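Local atomic coordinates of probable starch synthase 4, chloroplastic/amyloplastic (Arabidopsis thaliana, PDB entry 6GNE), a protein that belongs to the starch synthase family, adopts the two-domain GT-B glycosyltransferase fold, and binds adenosine-5'-diphosphate (ADP) and a glycan. Residues A[401-404]-A[405-409]; A[471-474]-A[475-479]; A[268-271]-A[272-275]. All coordinates share one frame; numbering follows the deposited sequence.

Interaction 1 (A[401-404]-A[405-409]). With ADP (adenosine-5'-diphosphate), chain F.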
ATOM      1  N   LEU A 401      -1.752   5.257   3.470  1.00 29.55           N
ATOM      2  CA  LEU A 401      -2.847   5.767   2.670  1.00 28.93           C
ATOM      3  C   LEU A 401      -4.081   6.104   3.507  1.00 28.80           C
ATOM      4  O   LEU A 401      -4.891   6.973   3.125  1.00 28.38           O
ATOM      5  CB  LEU A 401      -3.215   4.732   1.622  1.00 28.96           C
ATOM      6  CG  LEU A 401      -2.102   4.266   0.692  1.00 29.47           C
ATOM      7  CD1 LEU A 401      -2.685   3.304  -0.337  1.00 30.68           C
ATOM      8  CD2 LEU A 401      -1.428   5.424  -0.013  1.00 30.30           C
ATOM      9  N   THR A 402      -4.232   5.429   4.649  1.00 28.44           N
ATOM     10  CA  THR A 402      -5.442   5.571   5.446  1.00 29.43           C
ATOM     11  C   THR A 402      -5.656   7.003   5.970  1.00 28.88           C
ATOM     12  O   THR A 402      -6.793   7.466   6.068  1.00 28.03           O
ATOM     13  CB  THR A 402      -5.428   4.605   6.603  1.00 30.16           C
ATOM     14  OG1 THR A 402      -4.278   4.868   7.424  1.00 29.23           O
ATOM     15  CG2 THR A 402      -5.440   3.133   6.093  1.00 30.96           C
ATOM     16  N   GLN A 403      -4.564   7.702   6.271  1.00 28.17           N
ATOM     17  CA  GLN A 403      -4.669   9.106   6.671  1.00 28.81           C
ATOM     18  C   GLN A 403      -5.162  10.004   5.523  1.00 29.31           C
ATOM     19  O   GLN A 403      -5.860  10.983   5.752  1.00 30.29           O
ATOM     20  CB  GLN A 403      -3.337   9.640   7.238  1.00 29.65           C
ATOM     21  CG  GLN A 403      -2.259  10.124   6.244  1.00 29.34           C
ATOM     22  CD  GLN A 403      -1.404   9.005   5.692  1.00 30.21           C
ATOM     23  OE1 GLN A 403      -1.744   7.808   5.799  1.00 31.98           O
ATOM     24  NE2 GLN A 403      -0.268   9.377   5.110  1.00 30.50           N
ATOM     25  N   MET A 404      -4.787   9.665   4.291  1.00 28.76           N
ATOM     26  CA  MET A 404      -5.245  10.398   3.127  1.00 29.32           C
ATOM     27  C   MET A 404      -6.733  10.112   2.872  1.00 29.56           C
ATOM     28  O   MET A 404      -7.517  11.052   2.639  1.00 31.03           O
ATOM     29  CB  MET A 404      -4.420  10.049   1.902  1.00 29.57           C
ATOM     30  CG  MET A 404      -2.930  10.336   2.059  1.00 29.97           C
ATOM     31  SD  MET A 404      -1.972  10.065   0.571  1.00 30.45           S
ATOM     32  CE  MET A 404      -0.311  10.080   1.193  1.00 30.06           C
ATOM     33  N   ILE A 405      -7.124   8.842   2.981  1.00 27.58           N
ATOM     34  CA  ILE A 405      -8.521   8.468   2.794  1.00 27.61           C
ATOM     35  C   ILE A 405      -9.345   9.116   3.892  1.00 27.96           C
ATOM     36  O   ILE A 405     -10.395   9.704   3.597  1.00 29.52           O
ATOM     37  CB  ILE A 405      -8.747   6.928   2.817  1.00 27.93           C
ATOM     38  CG1 ILE A 405      -7.929   6.208   1.716  1.00 27.80           C
ATOM     39  CG2 ILE A 405     -10.224   6.574   2.660  1.00 28.01           C
ATOM     40  CD1 ILE A 405      -7.848   4.714   1.889  1.00 27.52           C
ATOM     41  N   ALA A 406      -8.898   9.028   5.153  1.00 25.98           N
ATOM     42  CA  ALA A 406      -9.631   9.663   6.239  1.00 26.04           C
ATOM     43  C   ALA A 406      -9.900  11.150   5.951  1.00 26.78           C
ATOM     44  O   ALA A 406     -11.041  11.603   6.031  1.00 27.94           O
ATOM     45  CB  ALA A 406      -8.896   9.503   7.552  1.00 25.82           C
ATOM     46  N   MET A 407      -8.866  11.902   5.593  1.00 26.65           N
ATOM     47  CA  MET A 407      -9.046  13.326   5.309  1.00 28.28           C
ATOM     48  C   MET A 407      -9.970  13.589   4.102  1.00 29.80           C
ATOM     49  O   MET A 407     -10.750  14.540   4.084  1.00 30.02           O
ATOM     50  CB  MET A 407      -7.696  13.986   5.081  1.00 28.34           C
ATOM     51  CG  MET A 407      -6.919  14.157   6.367  1.00 28.07           C
ATOM     52  SD  MET A 407      -5.447  15.147   6.203  1.00 28.93           S
ATOM     53  CE  MET A 407      -4.341  13.989   5.409  1.00 27.58           C
ATOM     54  N   ARG A 408      -9.896  12.714   3.111  1.00 30.46           N
ATOM     55  CA  ARG A 408     -10.784  12.781   1.966  1.00 32.81           C
ATOM     56  C   ARG A 408     -12.244  12.646   2.402  1.00 33.08           C
ATOM     57  O   ARG A 408     -13.101  13.285   1.819  1.00 33.96           O
ATOM     58  CB  ARG A 408     -10.387  11.692   0.955  1.00 34.13           C
ATOM     59  CG  ARG A 408     -11.272  11.495  -0.263  1.00 35.50           C
ATOM     60  CD  ARG A 408     -11.222  12.694  -1.177  1.00 37.95           C
ATOM     61  NE  ARG A 408     -11.769  12.356  -2.490  1.00 40.96           N
ATOM     62  CZ  ARG A 408     -12.355  13.203  -3.341  1.00 41.76           C
ATOM     63  NH1 ARG A 408     -12.490  14.478  -3.044  1.00 41.40           N
ATOM     64  NH2 ARG A 408     -12.786  12.758  -4.523  1.00 42.11           N
ATOM     65  N   TYR A 409     -12.499  11.831   3.424  1.00 32.52           N
ATOM     66  CA  TYR A 409     -13.838  11.610   3.992  1.00 33.54           C
ATOM     67  C   TYR A 409     -14.112  12.499   5.222  1.00 33.09           C
ATOM     68  O   TYR A 409     -15.060  12.265   5.974  1.00 33.58           O
ATOM     69  CB  TYR A 409     -14.022  10.108   4.335  1.00 33.36           C
ATOM     70  CG  TYR A 409     -14.261   9.247   3.121  1.00 34.51           C
ATOM     71  CD1 TYR A 409     -13.272   9.047   2.180  1.00 34.98           C
ATOM     72  CD2 TYR A 409     -15.501   8.650   2.883  1.00 37.29           C
ATOM     73  CE1 TYR A 409     -13.500   8.267   1.044  1.00 36.56           C
ATOM     74  CE2 TYR A 409     -15.743   7.870   1.740  1.00 37.20           C
ATOM     75  CZ  TYR A 409     -14.737   7.690   0.831  1.00 36.73           C
ATOM     76  OH  TYR A 409     -14.924   6.937  -0.285  1.00 37.92           O
TER
HETATM   77  PB  ADP F 601      -0.325  -0.923   4.700  1.00 27.46           P
HETATM   78  O1B ADP F 601       0.110  -0.952   3.264  1.00 28.85           O
HETATM   79  O2B ADP F 601      -1.438  -1.856   5.083  1.00 27.40           O
HETATM   80  O3B ADP F 601       0.860  -1.071   5.627  1.00 28.09           O
HETATM   81  PA  ADP F 601      -1.519   1.571   3.879  1.00 28.50           P
HETATM   82  O1A ADP F 601      -2.088   2.715   4.667  1.00 29.64           O
HETATM   83  O2A ADP F 601      -0.494   1.958   2.845  1.00 30.69           O
HETATM   84  O3A ADP F 601      -0.932   0.541   4.969  1.00 27.33           O
HETATM   85  O5' ADP F 601      -2.674   0.751   3.121  1.00 28.95           O
HETATM   86  C5' ADP F 601      -3.777   0.168   3.816  1.00 29.36           C
HETATM   87  C4' ADP F 601      -5.009  -0.102   2.933  1.00 28.85           C
HETATM   88  O4' ADP F 601      -5.667  -1.300   3.370  1.00 28.56           O
HETATM   89  C3' ADP F 601      -6.075   0.968   3.045  1.00 28.13           C
HETATM   90  O3' ADP F 601      -6.838   0.973   1.850  1.00 27.88           O
HETATM   91  C2' ADP F 601      -6.948   0.483   4.172  1.00 27.70           C
HETATM   92  O2' ADP F 601      -8.262   1.009   4.120  1.00 28.75           O
HETATM   93  C1' ADP F 601      -6.951  -0.994   3.912  1.00 28.36           C
HETATM   94  N9  ADP F 601      -7.147  -1.817   5.126  1.00 29.82           N
HETATM   95  C8  ADP F 601      -6.236  -2.109   6.063  1.00 29.22           C
HETATM   96  N7  ADP F 601      -6.765  -2.930   6.998  1.00 29.29           N
HETATM   97  C5  ADP F 601      -8.040  -3.179   6.660  1.00 29.69           C
HETATM   98  C6  ADP F 601      -9.185  -3.966   7.217  1.00 29.92           C
HETATM   99  N6  ADP F 601      -9.037  -4.659   8.374  1.00 28.33           N
HETATM  100  N1  ADP F 601     -10.358  -3.944   6.523  1.00 29.74           N
HETATM  101  C2  ADP F 601     -10.486  -3.223   5.379  1.00 30.03           C
HETATM  102  N3  ADP F 601      -9.494  -2.495   4.841  1.00 29.05           N
HETATM  103  C4  ADP F 601      -8.281  -2.435   5.424  1.00 29.65           C

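Interaction 2 (A[471-474]-A[475-479])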
ATOM      1  N   ARG A 471     -14.910  24.019   9.974  1.00 43.11           N
ATOM      2  CA  ARG A 471     -14.002  24.609   8.996  1.00 43.37           C
ATOM      3  C   ARG A 471     -12.794  23.745   8.735  1.00 40.05           C
ATOM      4  O   ARG A 471     -12.339  23.672   7.603  1.00 38.77           O
ATOM      5  CB  ARG A 471     -13.530  25.994   9.443  1.00 45.66           C
ATOM      6  CG  ARG A 471     -14.460  27.115   9.091  1.00 48.91           C
ATOM      7  CD  ARG A 471     -13.762  28.437   9.312  1.00 51.17           C
ATOM      8  NE  ARG A 471     -14.675  29.400   9.907  1.00 54.98           N
ATOM      9  CZ  ARG A 471     -14.420  30.704  10.035  1.00 58.47           C
ATOM     10  NH1 ARG A 471     -13.248  31.217   9.604  1.00 58.79           N
ATOM     11  NH2 ARG A 471     -15.360  31.503  10.568  1.00 60.76           N
ATOM     12  N   LEU A 472     -12.273  23.127   9.792  1.00 38.67           N
ATOM     13  CA  LEU A 472     -11.144  22.232   9.681  1.00 37.25           C
ATOM     14  C   LEU A 472     -11.514  21.017   8.810  1.00 37.21           C
ATOM     15  O   LEU A 472     -10.706  20.618   7.938  1.00 35.85           O
ATOM     16  CB  LEU A 472     -10.649  21.787  11.073  1.00 36.21           C
ATOM     17  CG  LEU A 472      -9.443  20.845  11.088  1.00 34.92           C
ATOM     18  CD1 LEU A 472      -8.224  21.432  10.367  1.00 35.06           C
ATOM     19  CD2 LEU A 472      -9.079  20.530  12.531  1.00 35.12           C
ATOM     20  N   VAL A 473     -12.721  20.462   9.027  1.00 37.49           N
ATOM     21  CA  VAL A 473     -13.250  19.371   8.211  1.00 37.04           C
ATOM     22  C   VAL A 473     -13.361  19.799   6.742  1.00 38.72           C
ATOM     23  O   VAL A 473     -12.845  19.104   5.851  1.00 38.96           O
ATOM     24  CB  VAL A 473     -14.627  18.876   8.710  1.00 37.75           C
ATOM     25  CG1 VAL A 473     -15.223  17.857   7.756  1.00 38.04           C
ATOM     26  CG2 VAL A 473     -14.530  18.240  10.088  1.00 36.77           C
ATOM     27  N   GLU A 474     -14.009  20.937   6.497  1.00 40.92           N
ATOM     28  CA  GLU A 474     -14.132  21.498   5.133  1.00 43.33           C
ATOM     29  C   GLU A 474     -12.787  21.659   4.412  1.00 43.06           C
ATOM     30  O   GLU A 474     -12.613  21.280   3.234  1.00 42.49           O
ATOM     31  CB  GLU A 474     -14.862  22.836   5.178  1.00 45.48           C
ATOM     32  CG  GLU A 474     -16.341  22.608   5.446  1.00 47.89           C
ATOM     33  CD  GLU A 474     -17.109  23.827   5.871  1.00 51.25           C
ATOM     34  OE1 GLU A 474     -18.363  23.739   5.893  1.00 53.24           O
ATOM     35  OE2 GLU A 474     -16.457  24.852   6.186  1.00 53.39           O
ATOM     36  N   LYS A 475     -11.830  22.191   5.152  1.00 42.65           N
ATOM     37  CA  LYS A 475     -10.525  22.491   4.595  1.00 43.48           C
ATOM     38  C   LYS A 475      -9.792  21.231   4.179  1.00 40.79           C
ATOM     39  O   LYS A 475      -9.204  21.172   3.100  1.00 41.81           O
ATOM     40  CB  LYS A 475      -9.694  23.260   5.625  1.00 44.98           C
ATOM     41  CG  LYS A 475      -8.299  23.602   5.169  1.00 47.12           C
ATOM     42  CD  LYS A 475      -7.556  24.268   6.289  1.00 49.76           C
ATOM     43  CE  LYS A 475      -6.062  24.158   6.071  1.00 50.82           C
ATOM     44  NZ  LYS A 475      -5.429  24.500   7.364  1.00 52.43           N
ATOM     45  N   VAL A 476      -9.816  20.251   5.061  1.00 37.74           N
ATOM     46  CA  VAL A 476      -9.131  18.978   4.890  1.00 36.01           C
ATOM     47  C   VAL A 476      -9.747  18.174   3.740  1.00 34.92           C
ATOM     48  O   VAL A 476      -9.046  17.518   2.965  1.00 33.15           O
ATOM     49  CB  VAL A 476      -9.187  18.250   6.273  1.00 35.91           C
ATOM     50  CG1 VAL A 476      -9.024  16.782   6.189  1.00 35.49           C
ATOM     51  CG2 VAL A 476      -8.112  18.811   7.175  1.00 36.16           C
ATOM     52  N   MET A 477     -11.072  18.253   3.627  1.00 36.52           N
ATOM     53  CA  MET A 477     -11.798  17.629   2.517  1.00 36.84           C
ATOM     54  C   MET A 477     -11.505  18.263   1.137  1.00 37.55           C
ATOM     55  O   MET A 477     -11.736  17.610   0.137  1.00 38.48           O
ATOM     56  CB  MET A 477     -13.298  17.615   2.793  1.00 37.55           C
ATOM     57  CG  MET A 477     -13.696  16.606   3.863  1.00 37.45           C
ATOM     58  SD  MET A 477     -15.491  16.378   4.073  1.00 38.37           S
ATOM     59  CE  MET A 477     -15.773  15.567   2.489  1.00 39.13           C
ATOM     60  N   SER A 478     -11.002  19.502   1.103  1.00 37.94           N
ATOM     61  CA  SER A 478     -10.590  20.221  -0.112  1.00 39.23           C
ATOM     62  C   SER A 478      -9.126  20.051  -0.528  1.00 38.33           C
ATOM     63  O   SER A 478      -8.705  20.635  -1.513  1.00 38.87           O
ATOM     64  CB  SER A 478     -10.869  21.714   0.053  1.00 40.51           C
ATOM     65  OG  SER A 478     -12.226  21.913   0.380  1.00 42.39           O
ATOM     66  N   ILE A 479      -8.356  19.268   0.211  1.00 37.87           N
ATOM     67  CA  ILE A 479      -6.969  18.974  -0.183  1.00 38.68           C
ATOM     68  C   ILE A 479      -6.945  17.955  -1.340  1.00 39.16           C
ATOM     69  O   ILE A 479      -7.746  17.036  -1.383  1.00 38.83           O
ATOM     70  CB  ILE A 479      -6.138  18.466   1.015  1.00 38.04           C
ATOM     71  CG1 ILE A 479      -6.071  19.544   2.111  1.00 38.29           C
ATOM     72  CG2 ILE A 479      -4.724  18.010   0.570  1.00 36.67           C
ATOM     73  CD1 ILE A 479      -5.445  19.022   3.403  1.00 37.69           C
TER

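Interaction 3 (A[268-271]-A[272-275])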
ATOM      1  N   SER A 268     -12.431   6.271  -6.855  1.00 43.74           N
ATOM      2  CA  SER A 268     -12.849   5.228  -5.885  1.00 42.71           C
ATOM      3  C   SER A 268     -13.094   5.759  -4.480  1.00 41.14           C
ATOM      4  O   SER A 268     -14.109   5.457  -3.867  1.00 43.14           O
ATOM      5  CB  SER A 268     -11.807   4.120  -5.790  1.00 42.05           C
ATOM      6  OG  SER A 268     -11.958   3.217  -6.868  1.00 47.73           O
ATOM      7  N   TRP A 269     -12.153   6.536  -3.956  1.00 39.51           N
ATOM      8  CA  TRP A 269     -12.287   7.140  -2.620  1.00 37.93           C
ATOM      9  C   TRP A 269     -12.860   8.545  -2.750  1.00 38.14           C
ATOM     10  O   TRP A 269     -12.122   9.518  -2.849  1.00 37.31           O
ATOM     11  CB  TRP A 269     -10.948   7.104  -1.896  1.00 35.99           C
ATOM     12  CG  TRP A 269     -10.477   5.697  -1.664  1.00 35.81           C
ATOM     13  CD1 TRP A 269      -9.523   5.011  -2.374  1.00 36.37           C
ATOM     14  CD2 TRP A 269     -10.952   4.796  -0.673  1.00 35.76           C
ATOM     15  NE1 TRP A 269      -9.371   3.739  -1.872  1.00 35.85           N
ATOM     16  CE2 TRP A 269     -10.254   3.580  -0.840  1.00 36.58           C
ATOM     17  CE3 TRP A 269     -11.923   4.885   0.323  1.00 36.18           C
ATOM     18  CZ2 TRP A 269     -10.488   2.478  -0.026  1.00 37.10           C
ATOM     19  CZ3 TRP A 269     -12.151   3.800   1.124  1.00 36.67           C
ATOM     20  CH2 TRP A 269     -11.442   2.613   0.957  1.00 36.49           C
ATOM     21  N   ASN A 270     -14.186   8.626  -2.803  1.00 38.62           N
ATOM     22  CA  ASN A 270     -14.890   9.896  -2.982  1.00 39.84           C
ATOM     23  C   ASN A 270     -16.224   9.840  -2.252  1.00 40.61           C
ATOM     24  O   ASN A 270     -17.121   9.120  -2.692  1.00 43.17           O
ATOM     25  CB  ASN A 270     -15.142  10.167  -4.471  1.00 40.53           C
ATOM     26  CG  ASN A 270     -15.800  11.524  -4.737  1.00 41.12           C
ATOM     27  OD1 ASN A 270     -16.220  12.249  -3.830  1.00 40.44           O
ATOM     28  ND2 ASN A 270     -15.902  11.856  -5.993  1.00 41.62           N
ATOM     29  N   PRO A 271     -16.380  10.616  -1.165  1.00 40.59           N
ATOM     30  CA  PRO A 271     -17.639  10.567  -0.407  1.00 41.69           C
ATOM     31  C   PRO A 271     -18.913  10.953  -1.211  1.00 44.24           C
ATOM     32  O   PRO A 271     -20.010  10.515  -0.876  1.00 44.98           O
ATOM     33  CB  PRO A 271     -17.392  11.563   0.732  1.00 41.38           C
ATOM     34  CG  PRO A 271     -16.397  12.525   0.179  1.00 41.05           C
ATOM     35  CD  PRO A 271     -15.475  11.635  -0.611  1.00 40.21           C
ATOM     36  N   ALA A 272     -18.752  11.775  -2.246  1.00 45.72           N
ATOM     37  CA  ALA A 272     -19.865  12.233  -3.075  1.00 47.52           C
ATOM     38  C   ALA A 272     -20.495  11.142  -3.922  1.00 47.78           C
ATOM     39  O   ALA A 272     -21.660  11.266  -4.290  1.00 49.26           O
ATOM     40  CB  ALA A 272     -19.425  13.394  -3.970  1.00 47.96           C
ATOM     41  N   THR A 273     -19.718  10.116  -4.265  1.00 46.12           N
ATOM     42  CA  THR A 273     -20.190   9.055  -5.163  1.00 47.19           C
ATOM     43  C   THR A 273     -19.901   7.672  -4.639  1.00 46.59           C
ATOM     44  O   THR A 273     -19.937   6.740  -5.395  1.00 47.01           O
ATOM     45  CB  THR A 273     -19.508   9.152  -6.563  1.00 46.94           C
ATOM     46  OG1 THR A 273     -18.100   8.992  -6.419  1.00 45.32           O
ATOM     47  CG2 THR A 273     -19.769  10.472  -7.219  1.00 48.98           C
ATOM     48  N   ASP A 274     -19.595   7.526  -3.359  1.00 47.73           N
ATOM     49  CA  ASP A 274     -19.160   6.229  -2.822  1.00 48.55           C
ATOM     50  C   ASP A 274     -20.402   5.302  -2.740  1.00 51.74           C
ATOM     51  O   ASP A 274     -21.374   5.615  -2.026  1.00 53.89           O
ATOM     52  CB  ASP A 274     -18.499   6.418  -1.455  1.00 46.86           C
ATOM     53  CG  ASP A 274     -17.844   5.176  -0.935  1.00 46.98           C
ATOM     54  OD1 ASP A 274     -18.257   4.048  -1.288  1.00 49.21           O
ATOM     55  OD2 ASP A 274     -16.899   5.329  -0.130  1.00 46.60           O
ATOM     56  N   PRO A 275     -20.402   4.197  -3.512  1.00 53.86           N
ATOM     57  CA  PRO A 275     -21.596   3.314  -3.500  1.00 54.65           C
ATOM     58  C   PRO A 275     -21.740   2.518  -2.195  1.00 54.45           C
ATOM     59  O   PRO A 275     -22.853   2.152  -1.858  1.00 57.40           O
ATOM     60  CB  PRO A 275     -21.369   2.380  -4.696  1.00 54.67           C
ATOM     61  CG  PRO A 275     -19.878   2.354  -4.897  1.00 53.70           C
ATOM     62  CD  PRO A 275     -19.336   3.689  -4.417  1.00 53.16           C
TER

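Interaction 1 (A[401-404]-A[405-409])
I405 lies against the backbone of L401 one turn back, in the short helix 402-408 that links strands 389-392 and 412-416 as the crossover of a beta-alpha-beta unit. Its CB sits 3.8 Å from T402 O. Because CG1 is turned beside the backbone N (chi1 -59°), this branch runs back toward the start of the helix, and CG1 passes 3.4 Å from L401 O. At the tip, CD1 remains near that carbonyl and comes 3.9 Å from O3' of the ADP ribose. W269 and Y384 also pack on this side chain, so I405 forms part of the wall beside the sugar. The helix start faces the nucleotide. L401 N donates an almost straight bond to ADP O1A (2.8 Å, 177°), and T402 N adds a weak one to the same oxygen; the helix dipole would probably favour the phosphate charge here. T402 contributes a methyl too, with CG2 3.6 Å from C2' of the ribose. Four successive backbone bonds, from I405 N to L401 O through R408 N to M404 O, carry the turns. The amide of Q403 takes no part in them; its NE2 donates to S424 OG. Further along, M407 bends at its last torsion (chi3 -76°), folding its methyl back so that CE lies 3.4 Å from Q403 O.

Interaction 2 (A[471-474]-A[475-479])
E474 O receives two donors from S478, one turn further on. The hydroxyl gives the shorter bond, S478 OG to E474 O at 2.9 Å, while S478 N reaches the same oxygen only weakly, at 3.2 Å and a bent 128°. With OG beside its own backbone N (chi1 -55°), the serine side chain folds back along the chain, and its hydroxyl adds to the weak bond from S478 N, whose N-H also bonds to K475 O. Behind this, the regular ladder continues: K475 N to R471 O at 2.9 Å, then V476 N to L472 O, and M477 N to V473 O.

The charged side chains leave this ladder for partners beyond it. K475 extends fully, and its NZ donates to the main-chain oxygens of Q438 and T435, while R471 makes a salt bridge through NE with E467 one turn earlier.

Two pairs of apolar side chains pack along the helix. L472 CD1 meets V476 CG2 at 4.1 Å, the two side chains meeting at a slant. V473 and M477 instead lie side by side and point the same way, with CG1 of the valine 4.0 Å from SD of the methionine. M477 bends at its end (chi3 69°) and packs against F281 and L286, while V476 touches N439.

V473, V476 and M477 are buried, whereas R471 and S478 are exposed. The chemistry implies an amphipathic helix whose buried face packs on the loop residues F281, L286 and N439, while K475 ties it to the chain at Q438 and T435 by hydrogen bonds and a serine hydroxyl adds to the backbone bonds at E474 O.

Interaction 3 (A[268-271]-A[272-275])
N270 makes two bonds to the residues that follow it, one from its side chain and one from its backbone. Its OD1 accepts from A272 N at 3.0 Å, the N-H coming from above the plane of the side-chain carbonyl, and also lies 3.4 Å from A272 CB. N270 O in turn accepts from T273 N at 3.2 Å, again from above the carbonyl plane. The asparagine CG lies opposite its own backbone N (chi1 -176°), which swings the amide alongside the backbone of the turn; ND2 then comes to 3.6 Å from T273 OG1. P271 occupies the first corner and packs on F281. Beyond the turn, D274 CB comes back to 3.3 Å from N270 O, and both its carboxylate oxygens have partners: OD1 takes the N-H of F276, and OD2 bonds to H381 ND1 and to the hydroxyl of Y409. On the approach to the turn, the W269 ring stacks with H381, so one histidine meets the chain both before and after it. An Asx turn at N270 thus overlaps a beta turn from N270 to T273, close to type I, in the loop between strand 257-259 and helix 287-300.

In the fold
Interaction 1 is the buried one, at the nucleotide site; interactions 2 and 3 are partly buried and reach the surface. All three meet around the end of helix 402-408. M407 CB packs on V476 CG1 at 3.3 Å, joining the helices of interactions 1 and 2 through apolar side chains. Toward interaction 3 the link is mixed: R408 NE donates to W269 O and its NH2 to T266 O, Y409 bonds to D274, and W269 packs on I405. Interactions 2 and 3 barely touch, M477 CE lying 3.9 Å from P271 CG. Helical backbone ladders carry the first two; in the third, without a helix, the side-chain and backbone carbonyls of one asparagine share the turn's bonds.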